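Local coordinates for structural polyprotein, VP3 (Israeli acute paralysis virus, PDB 5CDD) that probably serves as a structural building block of the viral capsid, contributing a jelly-roll subunit that packs with its neighbours into the pentamer, at residues Trp87-Tyr98 against Phe230-Ile240; Lys100-Ser108 against Tyr283-Val293. All coordinates share one frame; numbering follows the deposited sequence.

Contact 1: Trp87-Tyr98 against Phe230-Ile240; sequences WGGVIPVGMPCY and FHESFSGFLCI
Ile-91 and Leu-238 sit at the middle of a short antiparallel edge pairing in the viral jelly roll, where strand 90-92 (C) borders strand 236-247 (H) of the four-stranded CHEF sheet. It shows a short ladder that is continued by apolar packing of the loop that follows it. The two residues exchange both backbone bonds, Ile-91 N to Leu-238 O at 2.8 Å and Leu-238 N to Ile-91 O at 2.7 Å, and Ile-240 N continues the ladder to Gly-89 O. On the face carrying Ile-91 and Leu-238, which turns to the other sheet, the CG2 methyl of Val-93 meets Leu-238 CG at 3.7 Å, and both side chains reach Tyr-139 of strand 132-144. On the other face Val-90 CG1 touches Phe-237 CD1.

Beyond the ladder the chain wraps around Phe-234. Pro-92 CB lies over one face of that ring, 3.9 Å from its centroid and only 13° off the normal, a CH-pi contact, while Ser-233 CB lies toward the rim of the opposite face. Gly-94 CA comes to the ring edge, 3.5 Å from Phe-234 CD1. Pro-92 is shared among rings: its CG lies above the indole of Trp-87, toward the rim. With CG between the backbone N and the carbonyl carbon (chi1 57°), the Tyr-98 ring turns back over Pro-92 CD, its hydroxyl bonding to His-67 NE2. At the root of that side chain, Tyr-98 CB is 3.5 Å from Phe-234 CZ. The six-membered ring of Trp-87 meets Phe-230 obliquely, planes 39° apart, with Trp-87 CZ2 3.6 Å from Phe-230 CZ.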
loop_
_atom_site.group_PDB
_atom_site.type_symbol
_atom_site.label_atom_id
_atom_site.label_comp_id
_atom_site.label_asym_id
_atom_site.label_seq_id
_atom_site.Cartn_x
_atom_site.Cartn_y
_atom_site.Cartn_z
ATOM N N TRP B 87 -52.815 39.513 12.970
ATOM C CA TRP B 87 -52.751 38.716 11.752
ATOM C C TRP B 87 -53.717 37.530 11.745
ATOM O O TRP B 87 -54.217 37.106 12.787
ATOM C CB TRP B 87 -51.321 38.223 11.515
ATOM C CG TRP B 87 -50.286 39.299 11.645
ATOM C CD1 TRP B 87 -49.653 39.693 12.788
ATOM C CD2 TRP B 87 -49.763 40.118 10.593
ATOM N NE1 TRP B 87 -48.768 40.708 12.513
ATOM C CE2 TRP B 87 -48.817 40.988 11.172
ATOM C CE3 TRP B 87 -50.003 40.201 9.218
ATOM C CZ2 TRP B 87 -48.112 41.928 10.425
ATOM C CZ3 TRP B 87 -49.301 41.137 8.477
ATOM C CH2 TRP B 87 -48.367 41.987 9.082
ATOM N N GLY B 88 -53.960 37.005 10.550
ATOM C CA GLY B 88 -54.822 35.857 10.326
ATOM C C GLY B 88 -55.694 36.097 9.112
ATOM O O GLY B 88 -55.805 35.236 8.240
ATOM N N GLY B 89 -56.295 37.279 9.039
ATOM C CA GLY B 89 -57.088 37.648 7.884
ATOM C C GLY B 89 -56.041 37.765 6.799
ATOM O O GLY B 89 -56.228 37.393 5.640
ATOM N N VAL B 90 -54.914 38.312 7.239
ATOM C CA VAL B 90 -53.726 38.573 6.438
ATOM C C VAL B 90 -52.596 37.773 7.084
ATOM O O VAL B 90 -52.247 37.998 8.244
ATOM C CB VAL B 90 -53.341 40.067 6.433
ATOM C CG1 VAL B 90 -52.135 40.281 5.532
ATOM C CG2 VAL B 90 -54.513 40.910 5.957
ATOM N N ILE B 91 -52.034 36.834 6.332
ATOM C CA ILE B 91 -50.965 35.992 6.852
ATOM C C ILE B 91 -49.642 36.140 6.109
ATOM O O ILE B 91 -49.549 35.834 4.919
ATOM C CB ILE B 91 -51.375 34.506 6.808
ATOM C CG1 ILE B 91 -52.677 34.307 7.583
ATOM C CG2 ILE B 91 -50.269 33.641 7.399
ATOM C CD1 ILE B 91 -53.216 32.899 7.520
ATOM N N PRO B 92 -48.597 36.618 6.804
ATOM C CA PRO B 92 -47.290 36.779 6.162
ATOM C C PRO B 92 -46.749 35.404 5.776
ATOM O O PRO B 92 -46.554 34.544 6.637
ATOM C CB PRO B 92 -46.447 37.440 7.251
ATOM C CG PRO B 92 -47.453 38.205 8.043
ATOM C CD PRO B 92 -48.598 37.229 8.144
ATOM N N VAL B 93 -46.524 35.193 4.484
ATOM C CA VAL B 93 -46.008 33.916 4.011
ATOM C C VAL B 93 -44.511 33.834 4.283
ATOM O O VAL B 93 -43.729 34.564 3.688
ATOM C CB VAL B 93 -46.255 33.741 2.500
ATOM C CG1 VAL B 93 -45.634 32.442 2.015
ATOM C CG2 VAL B 93 -47.746 33.745 2.220
ATOM N N GLY B 94 -44.117 32.946 5.190
ATOM C CA GLY B 94 -42.710 32.804 5.515
ATOM C C GLY B 94 -42.494 31.837 6.660
ATOM O O GLY B 94 -43.383 31.639 7.490
ATOM N N MET B 95 -41.308 31.239 6.712
ATOM C CA MET B 95 -40.985 30.275 7.755
ATOM C C MET B 95 -40.812 30.913 9.135
ATOM O O MET B 95 -41.215 30.332 10.141
ATOM C CB MET B 95 -39.725 29.494 7.369
ATOM C CG MET B 95 -39.618 28.129 8.031
ATOM S SD MET B 95 -38.384 27.070 7.249
ATOM C CE MET B 95 -37.151 26.955 8.540
ATOM N N PRO B 96 -40.206 32.115 9.203
ATOM C CA PRO B 96 -40.007 32.795 10.490
ATOM C C PRO B 96 -41.336 33.126 11.168
ATOM O O PRO B 96 -42.390 33.101 10.530
ATOM C CB PRO B 96 -39.242 34.057 10.099
ATOM C CG PRO B 96 -38.492 33.637 8.882
ATOM C CD PRO B 96 -39.530 32.856 8.123
ATOM N N CYS B 97 -41.288 33.444 12.457
ATOM C CA CYS B 97 -42.503 33.780 13.189
ATOM C C CYS B 97 -42.866 35.244 12.950
ATOM O O CYS B 97 -41.986 36.101 12.872
ATOM C CB CYS B 97 -42.312 33.522 14.685
ATOM S SG CYS B 97 -43.874 33.356 15.577
ATOM N N TYR B 98 -44.160 35.526 12.836
ATOM C CA TYR B 98 -44.620 36.886 12.581
ATOM C C TYR B 98 -45.536 37.447 13.665
ATOM O O TYR B 98 -45.748 38.658 13.739
ATOM C CB TYR B 98 -45.337 36.941 11.230
ATOM C CG TYR B 98 -46.506 35.989 11.123
ATOM C CD1 TYR B 98 -47.721 36.267 11.750
ATOM C CD2 TYR B 98 -46.390 34.794 10.414
ATOM C CE1 TYR B 98 -48.793 35.380 11.675
ATOM C CE2 TYR B 98 -47.455 33.898 10.334
ATOM C CZ TYR B 98 -48.651 34.198 10.966
ATOM O OH TYR B 98 -49.703 33.317 10.893
ATOM N N PHE B 230 -38.366 42.599 9.408
ATOM C CA PHE B 230 -39.658 41.946 9.303
ATOM C C PHE B 230 -40.009 41.730 7.837
ATOM O O PHE B 230 -40.370 40.627 7.431
ATOM C CB PHE B 230 -40.731 42.806 9.966
ATOM C CG PHE B 230 -42.111 42.238 9.851
ATOM C CD1 PHE B 230 -42.493 41.145 10.619
ATOM C CD2 PHE B 230 -43.019 42.771 8.945
ATOM C CE1 PHE B 230 -43.762 40.588 10.485
ATOM C CE2 PHE B 230 -44.289 42.224 8.802
ATOM C CZ PHE B 230 -44.661 41.130 9.573
ATOM N N HIS B 231 -39.894 42.791 7.047
ATOM C CA HIS B 231 -40.207 42.727 5.625
ATOM C C HIS B 231 -39.213 41.873 4.853
ATOM O O HIS B 231 -39.552 41.290 3.824
ATOM C CB HIS B 231 -40.248 44.139 5.036
ATOM C CG HIS B 231 -41.367 44.980 5.567
ATOM N ND1 HIS B 231 -42.693 44.643 5.401
ATOM C CD2 HIS B 231 -41.357 46.135 6.274
ATOM C CE1 HIS B 231 -43.452 45.554 5.982
ATOM N NE2 HIS B 231 -42.667 46.470 6.519
ATOM N N GLU B 232 -37.986 41.800 5.357
ATOM C CA GLU B 232 -36.935 41.018 4.716
ATOM C C GLU B 232 -37.023 39.535 5.066
ATOM O O GLU B 232 -36.144 38.755 4.700
ATOM C CB GLU B 232 -35.562 41.554 5.136
ATOM C CG GLU B 232 -35.250 42.946 4.620
ATOM C CD GLU B 232 -35.086 42.976 3.114
ATOM O OE1 GLU B 232 -34.131 42.346 2.607
ATOM O OE2 GLU B 232 -35.915 43.624 2.438
ATOM N N SER B 233 -38.088 39.144 5.758
ATOM C CA SER B 233 -38.250 37.755 6.170
ATOM C C SER B 233 -39.468 37.023 5.608
ATOM O O SER B 233 -39.727 35.896 6.023
ATOM C CB SER B 233 -38.322 37.676 7.698
ATOM O OG SER B 233 -37.241 38.350 8.311
ATOM N N PHE B 234 -40.206 37.615 4.669
ATOM C CA PHE B 234 -41.401 36.926 4.192
ATOM C C PHE B 234 -41.704 36.716 2.710
ATOM O O PHE B 234 -42.222 35.664 2.348
ATOM C CB PHE B 234 -42.614 37.532 4.896
ATOM C CG PHE B 234 -42.627 37.265 6.371
ATOM C CD1 PHE B 234 -42.869 35.983 6.854
ATOM C CD2 PHE B 234 -42.333 38.275 7.278
ATOM C CE1 PHE B 234 -42.814 35.710 8.218
ATOM C CE2 PHE B 234 -42.275 38.012 8.647
ATOM C CZ PHE B 234 -42.515 36.728 9.116
ATOM N N SER B 235 -41.414 37.685 1.850
ATOM C CA SER B 235 -41.664 37.516 0.409
ATOM C C SER B 235 -43.101 37.745 -0.055
ATOM O O SER B 235 -43.350 37.861 -1.256
ATOM C CB SER B 235 -41.251 36.114 -0.062
ATOM O OG SER B 235 -42.339 35.201 0.035
ATOM N N GLY B 236 -44.046 37.790 0.875
ATOM C CA GLY B 236 -45.426 38.006 0.480
ATOM C C GLY B 236 -46.415 37.717 1.588
ATOM O O GLY B 236 -46.040 37.654 2.758
ATOM N N PHE B 237 -47.679 37.530 1.223
ATOM C CA PHE B 237 -48.710 37.256 2.213
ATOM C C PHE B 237 -49.965 36.641 1.609
ATOM O O PHE B 237 -50.208 36.736 0.404
ATOM C CB PHE B 237 -49.078 38.553 2.947
ATOM C CG PHE B 237 -49.755 39.582 2.076
ATOM C CD1 PHE B 237 -51.134 39.553 1.881
ATOM C CD2 PHE B 237 -49.014 40.579 1.445
ATOM C CE1 PHE B 237 -51.766 40.500 1.070
ATOM C CE2 PHE B 237 -49.637 41.531 0.632
ATOM C CZ PHE B 237 -51.015 41.490 0.447
ATOM N N LEU B 238 -50.749 35.992 2.463
ATOM C CA LEU B 238 -52.004 35.380 2.054
ATOM C C LEU B 238 -53.109 36.253 2.619
ATOM O O LEU B 238 -52.937 36.876 3.663
ATOM C CB LEU B 238 -52.143 33.970 2.627
ATOM C CG LEU B 238 -51.298 32.848 2.036
ATOM C CD1 LEU B 238 -51.536 31.577 2.813
ATOM C CD2 LEU B 238 -51.665 32.628 0.589
ATOM N N CYS B 239 -54.245 36.291 1.938
ATOM C CA CYS B 239 -55.357 37.104 2.397
ATOM C C CYS B 239 -56.658 36.319 2.318
ATOM O O CYS B 239 -57.004 35.778 1.266
ATOM C CB CYS B 239 -55.446 38.375 1.552
ATOM S SG CYS B 239 -56.539 39.630 2.225
ATOM N N ILE B 240 -57.373 36.258 3.439
ATOM C CA ILE B 240 -58.637 35.534 3.507
ATOM C C ILE B 240 -59.821 36.505 3.525
ATOM O O ILE B 240 -60.108 37.134 4.545
ATOM C CB ILE B 240 -58.687 34.642 4.766
ATOM C CG1 ILE B 240 -57.447 33.748 4.812
ATOM C CG2 ILE B 240 -59.944 33.787 4.751
ATOM C CD1 ILE B 240 -57.351 32.886 6.052
#

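Contact 2: Lys100-Ser108 against Tyr283-Val293; sequences KSIRTIKIS and YRPPPTASAAV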
loop_
_atom_site.group_PDB
_atom_site.type_symbol
_atom_site.label_atom_id
_atom_site.label_comp_id
_atom_site.label_asym_id
_atom_site.label_seq_id
_atom_site.Cartn_x
_atom_site.Cartn_y
_atom_site.Cartn_z
ATOM N N LYS B 100 -46.593 37.966 17.754
ATOM C CA LYS B 100 -46.045 38.032 19.100
ATOM C C LYS B 100 -47.012 38.746 20.031
ATOM O O LYS B 100 -47.909 39.463 19.588
ATOM C CB LYS B 100 -44.704 38.772 19.102
ATOM C CG LYS B 100 -44.806 40.250 18.780
ATOM C CD LYS B 100 -43.434 40.896 18.720
ATOM C CE LYS B 100 -43.528 42.327 18.223
ATOM N NZ LYS B 100 -42.189 42.916 17.965
ATOM N N SER B 101 -46.825 38.530 21.326
ATOM C CA SER B 101 -47.648 39.152 22.348
ATOM C C SER B 101 -46.697 39.849 23.308
ATOM O O SER B 101 -45.589 39.370 23.542
ATOM C CB SER B 101 -48.459 38.095 23.093
ATOM O OG SER B 101 -49.206 38.677 24.146
ATOM N N ILE B 102 -47.117 40.979 23.859
ATOM C CA ILE B 102 -46.264 41.706 24.783
ATOM C C ILE B 102 -46.743 41.604 26.219
ATOM O O ILE B 102 -47.855 42.014 26.554
ATOM C CB ILE B 102 -46.156 43.181 24.382
ATOM C CG1 ILE B 102 -45.456 43.275 23.027
ATOM C CG2 ILE B 102 -45.383 43.963 25.437
ATOM C CD1 ILE B 102 -45.346 44.668 22.505
ATOM N N ARG B 103 -45.883 41.040 27.058
ATOM C CA ARG B 103 -46.177 40.861 28.469
ATOM C C ARG B 103 -45.671 42.086 29.218
ATOM O O ARG B 103 -44.463 42.289 29.360
ATOM C CB ARG B 103 -45.471 39.610 28.990
ATOM C CG ARG B 103 -45.978 39.140 30.334
ATOM C CD ARG B 103 -44.842 38.791 31.267
ATOM N NE ARG B 103 -45.347 38.267 32.531
ATOM C CZ ARG B 103 -44.587 37.997 33.585
ATOM N NH1 ARG B 103 -45.136 37.520 34.693
ATOM N NH2 ARG B 103 -43.280 38.211 33.533
ATOM N N THR B 104 -46.603 42.903 29.691
ATOM C CA THR B 104 -46.248 44.109 30.414
ATOM C C THR B 104 -46.409 43.940 31.923
ATOM O O THR B 104 -47.429 43.446 32.396
ATOM C CB THR B 104 -47.111 45.300 29.960
ATOM O OG1 THR B 104 -47.105 45.389 28.528
ATOM C CG2 THR B 104 -46.564 46.589 30.549
ATOM N N ILE B 105 -45.387 44.340 32.671
ATOM C CA ILE B 105 -45.417 44.254 34.125
ATOM C C ILE B 105 -45.003 45.600 34.680
ATOM O O ILE B 105 -44.333 46.376 34.002
ATOM C CB ILE B 105 -44.444 43.176 34.653
ATOM C CG1 ILE B 105 -43.022 43.472 34.173
ATOM C CG2 ILE B 105 -44.904 41.811 34.198
ATOM C CD1 ILE B 105 -41.966 42.554 34.743
ATOM N N LYS B 106 -45.416 45.872 35.912
ATOM C CA LYS B 106 -45.090 47.121 36.578
ATOM C C LYS B 106 -43.741 46.928 37.255
ATOM O O LYS B 106 -43.310 45.798 37.473
ATOM C CB LYS B 106 -46.144 47.440 37.640
ATOM C CG LYS B 106 -47.594 47.360 37.148
ATOM C CD LYS B 106 -48.580 47.306 38.322
ATOM C CE LYS B 106 -50.020 47.063 37.869
ATOM N NZ LYS B 106 -50.982 47.046 39.014
ATOM N N ILE B 107 -43.077 48.027 37.585
ATOM C CA ILE B 107 -41.786 47.968 38.266
ATOM C C ILE B 107 -41.768 49.116 39.263
ATOM O O ILE B 107 -41.358 48.963 40.412
ATOM C CB ILE B 107 -40.617 48.127 37.273
ATOM C CG1 ILE B 107 -40.547 46.892 36.367
ATOM C CG2 ILE B 107 -39.307 48.349 38.038
ATOM C CD1 ILE B 107 -39.585 47.035 35.206
ATOM N N SER B 108 -42.223 50.264 38.786
ATOM C CA SER B 108 -42.320 51.481 39.566
ATOM C C SER B 108 -43.561 52.118 38.975
ATOM O O SER B 108 -44.130 51.586 38.021
ATOM C CB SER B 108 -41.100 52.372 39.317
ATOM O OG SER B 108 -40.975 52.670 37.931
ATOM N N TYR B 283 -39.342 31.286 26.215
ATOM C CA TYR B 283 -40.135 31.995 27.208
ATOM C C TYR B 283 -40.701 30.991 28.200
ATOM O O TYR B 283 -41.346 30.013 27.816
ATOM C CB TYR B 283 -41.281 32.765 26.553
ATOM C CG TYR B 283 -42.094 33.533 27.563
ATOM C CD1 TYR B 283 -41.567 34.652 28.208
ATOM C CD2 TYR B 283 -43.370 33.107 27.920
ATOM C CE1 TYR B 283 -42.289 35.323 29.186
ATOM C CE2 TYR B 283 -44.100 33.770 28.897
ATOM C CZ TYR B 283 -43.554 34.876 29.526
ATOM O OH TYR B 283 -44.264 35.523 30.509
ATOM N N ARG B 284 -40.462 31.245 29.480
ATOM C CA ARG B 284 -40.920 30.355 30.531
ATOM C C ARG B 284 -41.911 31.050 31.447
ATOM O O ARG B 284 -41.517 31.868 32.276
ATOM C CB ARG B 284 -39.717 29.875 31.332
ATOM C CG ARG B 284 -38.546 29.471 30.455
ATOM C CD ARG B 284 -37.378 29.112 31.314
ATOM N NE ARG B 284 -37.697 27.970 32.142
ATOM C CZ ARG B 284 -37.130 27.725 33.314
ATOM N NH1 ARG B 284 -36.212 28.555 33.794
ATOM N NH2 ARG B 284 -37.488 26.649 34.004
ATOM N N PRO B 285 -43.212 30.717 31.322
ATOM C CA PRO B 285 -44.273 31.317 32.138
ATOM C C PRO B 285 -43.987 31.405 33.640
ATOM O O PRO B 285 -43.908 30.387 34.326
ATOM C CB PRO B 285 -45.482 30.427 31.838
ATOM C CG PRO B 285 -45.238 29.992 30.430
ATOM C CD PRO B 285 -43.765 29.647 30.470
ATOM N N PRO B 286 -43.824 32.631 34.170
ATOM C CA PRO B 286 -43.554 32.770 35.606
ATOM C C PRO B 286 -44.758 32.276 36.409
ATOM O O PRO B 286 -45.862 32.146 35.875
ATOM C CB PRO B 286 -43.337 34.273 35.778
ATOM C CG PRO B 286 -42.836 34.705 34.441
ATOM C CD PRO B 286 -43.723 33.936 33.496
ATOM N N PRO B 287 -44.561 31.992 37.704
ATOM C CA PRO B 287 -45.670 31.514 38.534
ATOM C C PRO B 287 -46.827 32.508 38.596
ATOM O O PRO B 287 -47.993 32.114 38.601
ATOM C CB PRO B 287 -45.013 31.310 39.897
ATOM C CG PRO B 287 -43.606 30.952 39.539
ATOM C CD PRO B 287 -43.292 31.947 38.449
ATOM N N THR B 288 -46.497 33.796 38.631
ATOM C CA THR B 288 -47.506 34.847 38.715
ATOM C C THR B 288 -47.462 35.811 37.536
ATOM O O THR B 288 -46.429 35.968 36.887
ATOM C CB THR B 288 -47.328 35.664 40.007
ATOM O OG1 THR B 288 -47.346 34.780 41.132
ATOM C CG2 THR B 288 -48.448 36.686 40.159
ATOM N N ALA B 289 -48.593 36.460 37.274
ATOM C CA ALA B 289 -48.696 37.426 36.185
ATOM C C ALA B 289 -47.882 38.672 36.515
ATOM O O ALA B 289 -47.791 39.601 35.710
ATOM C CB ALA B 289 -50.155 37.800 35.959
ATOM N N SER B 290 -47.294 38.686 37.708
ATOM C CA SER B 290 -46.484 39.812 38.153
ATOM C C SER B 290 -45.021 39.407 38.303
ATOM O O SER B 290 -44.131 40.257 38.283
ATOM C CB SER B 290 -47.012 40.348 39.486
ATOM O OG SER B 290 -47.008 39.339 40.481
ATOM N N ALA B 291 -44.777 38.106 38.454
ATOM C CA ALA B 291 -43.417 37.595 38.594
ATOM C C ALA B 291 -42.591 38.021 37.380
ATOM O O ALA B 291 -43.107 38.099 36.266
ATOM C CB ALA B 291 -43.440 36.074 38.713
ATOM N N ALA B 292 -41.311 38.303 37.599
ATOM C CA ALA B 292 -40.439 38.730 36.513
ATOM C C ALA B 292 -39.741 37.552 35.843
ATOM O O ALA B 292 -39.494 36.523 36.471
ATOM C CB ALA B 292 -39.408 39.720 37.035
ATOM N N VAL B 293 -39.430 37.712 34.559
ATOM C CA VAL B 293 -38.747 36.674 33.789
ATOM C C VAL B 293 -37.256 36.990 33.712
ATOM O O VAL B 293 -36.833 38.096 34.047
ATOM C CB VAL B 293 -39.294 36.583 32.345
ATOM C CG1 VAL B 293 -40.727 36.086 32.357
ATOM C CG2 VAL B 293 -39.211 37.944 31.671
#
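The nearest CA atoms, those of Ile-105 and Ser-290, are 6.1 Å apart, as strand 101-106 passes an irregular loop with which it shares no backbone hydrogen bond. One long side chain bridges the gap instead, a case of an arginine binding the backbone of a segment without regular structure. Arg-103 leaves the strand with CG anti to the backbone N (chi1 -165°), bends at chi2, and brings its guanidinium end-on to a single acceptor: NH1 lies 2.6 Å and NH2 2.7 Å from Ala-291 O. Both nitrogens stay in the plane of that carbonyl, yet the bonds are bent, as sharing one oxygen requires, with the oxygen 17° out of the guanidinium plane. Thr-288 O is beside NH1 at the edge of the group, poorly angled for a bond, and could still help balance the charge of this buried arginine.

The strand belongs to the hairpin 101-106/111-118, an excursion from the jelly roll between its C and D strands, and the loop is part of the C-terminal arm that leaves the barrel. Apolar atoms sandwich the guanidinium: Ile-105 CG2 sits 3.8 Å above the centre of one face, and the ring of Pro-286 approaches the other, Pro-286 CG 3.6 Å from Arg-103 NH1. Farther back, Tyr-283 crosses Arg-103 at about a right angle, Tyr-283 OH 3.4 Å from Arg-103 CD, while that hydroxyl bonds to Leu-37 O of a neighbouring subunit. Val-293 slides past in the opposite direction and sets CG1 3.5 Å from Arg-103 NH2.

In the fold
Contacts 1 and 2 follow one another along the chain, strand 90-92 leading through Tyr-98 into strand 101-106, yet their centres lie about 27 Å apart. Contact 1 is buried, about 9 Å from the centre of the chain, whereas contact 2 lies about 22 Å out and is partly exposed. The segments alternate in sequence: the chain leaves the barrel after 87-98, is back in it at 230-240 and has left again by 283-293. Ile-219 and Ala-222 lie beside the junction: Ile-219 forms a backbone bond with Cys-97, and both offer their O atoms to Lys-100 NZ, which also forms a salt bridge to Glu-116. The outer contact meets neighbouring subunits extensively: Arg-284 forms a salt bridge to Asp-103 of one, and Tyr-283 joins a beta ladder of another.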